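Local coordinates for protein 2-oxoglutarate-dependent dioxygenase DAO (Oryza sativa subsp. indica, PDB 6KUN) that probably oxidises the auxin indole-3-acetic acid irreversibly to inactive 2-oxoindole-3-acetic acid, using Fe(II) and 2-oxoglutarate, at residues 126-131 / 245-250. Numbering follows the deposited sequence.
Sequences SLIVDV and IAMFLL
Helix 111-138 packs here against the outer face of the larger sheet of the jelly-roll (double-stranded beta-helix) core of this 2-oxoglutarate-dependent dioxygenase, and the join is made by I128 lying over M247 and L249 of strand 242-249. The side-chain contacts are apolar, no hydrogen bond links the two segments, and all three touching residues are buried. M247 and L249 are two apart in the strand, which puts both CB atoms on the helix side, whereas F248 between them points away and touches 2-oxoglutarate. At this point the strand thus turns M247 and L249 to the helix and F248 to the 2-oxoglutarate.

I128 divides its two branches between the partners. Its CG1, anti to the backbone N (chi1 -160°), meets CB of L249 at 3.9 Å. The methyl CG2 of I128 is 4.1 Å from CG of M247. CG of L249 lies 4.2 Å from I128 CG1 and equally far from I128 CG2, so it faces the fork of the isoleucine. CG of M247 is likewise anti to its own N (chi1 -179°) and is the atom that meets I128 CG2; beyond it the chain bends at chi2 and chi3. I128 reaches the neighbouring strand as well, touching L179 and V181. With an alanine here, both branches that reach the strand are lost, which would probably open a gap between the helix and the side chains of M247 and L249. L249 touches the helix backbone too, its CD1 lying 4.1 Å from the carbonyl O of I128.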
loop_
_atom_site.group_PDB
_atom_site.type_symbol
_atom_site.label_atom_id
_atom_site.label_comp_id
_atom_site.label_asym_id
_atom_site.label_seq_id
_atom_site.Cartn_x
_atom_site.Cartn_y
_atom_site.Cartn_z
ATOM N N SER B 126 2.838 -12.880 17.939
ATOM C CA SER B 126 1.511 -13.334 18.339
ATOM C C SER B 126 0.777 -13.984 17.166
ATOM O O SER B 126 0.085 -15.000 17.338
ATOM C CB SER B 126 0.688 -12.152 18.866
ATOM O OG SER B 126 1.218 -11.649 20.078
ATOM N N LEU B 127 0.936 -13.412 15.971
ATOM C CA LEU B 127 0.281 -13.958 14.796
ATOM C C LEU B 127 0.781 -15.364 14.522
ATOM O O LEU B 127 -0.016 -16.280 14.347
ATOM C CB LEU B 127 0.470 -13.039 13.601
ATOM C CG LEU B 127 -0.113 -13.477 12.260
ATOM C CD1 LEU B 127 -1.607 -13.775 12.367
ATOM C CD2 LEU B 127 0.153 -12.416 11.213
ATOM N N ILE B 128 2.094 -15.578 14.510
ATOM C CA ILE B 128 2.596 -16.874 14.063
ATOM C C ILE B 128 2.275 -17.931 15.116
ATOM O O ILE B 128 2.030 -19.083 14.771
ATOM C CB ILE B 128 4.089 -16.781 13.732
ATOM C CG1 ILE B 128 4.608 -17.894 12.820
ATOM C CG2 ILE B 128 4.919 -16.711 15.019
ATOM C CD1 ILE B 128 3.600 -18.672 12.042
ATOM N N VAL B 129 2.219 -17.541 16.389
ATOM C CA VAL B 129 1.792 -18.465 17.431
ATOM C C VAL B 129 0.320 -18.853 17.232
ATOM O O VAL B 129 -0.041 -20.025 17.314
ATOM C CB VAL B 129 2.038 -17.845 18.812
ATOM C CG1 VAL B 129 1.374 -18.657 19.925
ATOM C CG2 VAL B 129 3.546 -17.729 19.078
ATOM N N ASP B 130 -0.535 -17.867 16.944
ATOM C CA ASP B 130 -1.947 -18.118 16.677
ATOM C C ASP B 130 -2.127 -19.022 15.457
ATOM O O ASP B 130 -2.871 -20.015 15.507
ATOM C CB ASP B 130 -2.699 -16.792 16.490
ATOM C CG ASP B 130 -4.209 -16.980 16.314
ATOM O OD1 ASP B 130 -4.821 -17.738 17.089
ATOM O OD2 ASP B 130 -4.787 -16.363 15.406
ATOM N N VAL B 131 -1.412 -18.723 14.377
ATOM C CA VAL B 131 -1.445 -19.593 13.215
ATOM C C VAL B 131 -0.979 -21.011 13.570
ATOM O O VAL B 131 -1.644 -22.005 13.241
ATOM C CB VAL B 131 -0.607 -18.985 12.086
ATOM C CG1 VAL B 131 -0.515 -19.995 10.936
ATOM C CG2 VAL B 131 -1.219 -17.674 11.607
ATOM N N ILE B 245 9.021 -8.552 4.908
ATOM C CA ILE B 245 9.154 -8.812 6.332
ATOM C C ILE B 245 8.720 -10.257 6.553
ATOM O O ILE B 245 7.694 -10.715 6.005
ATOM C CB ILE B 245 8.283 -7.841 7.133
ATOM C CG1 ILE B 245 8.565 -6.400 6.714
ATOM C CG2 ILE B 245 8.521 -7.969 8.579
ATOM C CD1 ILE B 245 7.558 -5.447 7.215
ATOM N N ALA B 246 9.484 -10.963 7.377
ATOM C CA ALA B 246 9.162 -12.358 7.656
ATOM C C ALA B 246 9.389 -12.700 9.114
ATOM O O ALA B 246 10.306 -12.173 9.759
ATOM C CB ALA B 246 9.995 -13.325 6.772
ATOM N N MET B 247 8.552 -13.579 9.632
ATOM C CA MET B 247 8.710 -14.136 10.964
ATOM C C MET B 247 8.774 -15.651 10.832
ATOM O O MET B 247 7.847 -16.273 10.290
ATOM C CB MET B 247 7.532 -13.740 11.860
ATOM C CG MET B 247 7.668 -14.279 13.283
ATOM S SD MET B 247 9.012 -13.567 14.265
ATOM C CE MET B 247 8.224 -12.049 14.783
ATOM N N PHE B 248 9.873 -16.231 11.273
ATOM C CA PHE B 248 10.138 -17.674 11.174
ATOM C C PHE B 248 9.953 -18.304 12.545
ATOM O O PHE B 248 10.685 -17.991 13.477
ATOM C CB PHE B 248 11.528 -17.967 10.647
ATOM C CG PHE B 248 11.835 -17.306 9.335
ATOM C CD1 PHE B 248 12.270 -15.996 9.283
ATOM C CD2 PHE B 248 11.711 -18.010 8.148
ATOM C CE1 PHE B 248 12.583 -15.405 8.081
ATOM C CE2 PHE B 248 12.036 -17.404 6.934
ATOM C CZ PHE B 248 12.461 -16.092 6.913
ATOM N N LEU B 249 8.934 -19.145 12.665
ATOM C CA LEU B 249 8.762 -20.006 13.823
ATOM C C LEU B 249 9.605 -21.255 13.601
ATOM O O LEU B 249 9.361 -22.009 12.644
ATOM C CB LEU B 249 7.309 -20.399 13.991
ATOM C CG LEU B 249 6.644 -20.487 15.344
ATOM C CD1 LEU B 249 5.391 -21.378 15.178
ATOM C CD2 LEU B 249 7.421 -20.923 16.470
ATOM N N LEU B 250 10.582 -21.477 14.482
ATOM C CA LEU B 250 11.654 -22.427 14.204
ATOM C C LEU B 250 11.388 -23.830 14.743
ATOM O O LEU B 250 11.210 -24.764 13.961
ATOM C CB LEU B 250 12.983 -21.886 14.733
ATOM C CG LEU B 250 13.415 -20.514 14.225
ATOM C CD1 LEU B 250 14.616 -19.937 14.980
ATOM C CD2 LEU B 250 13.724 -20.582 12.745
#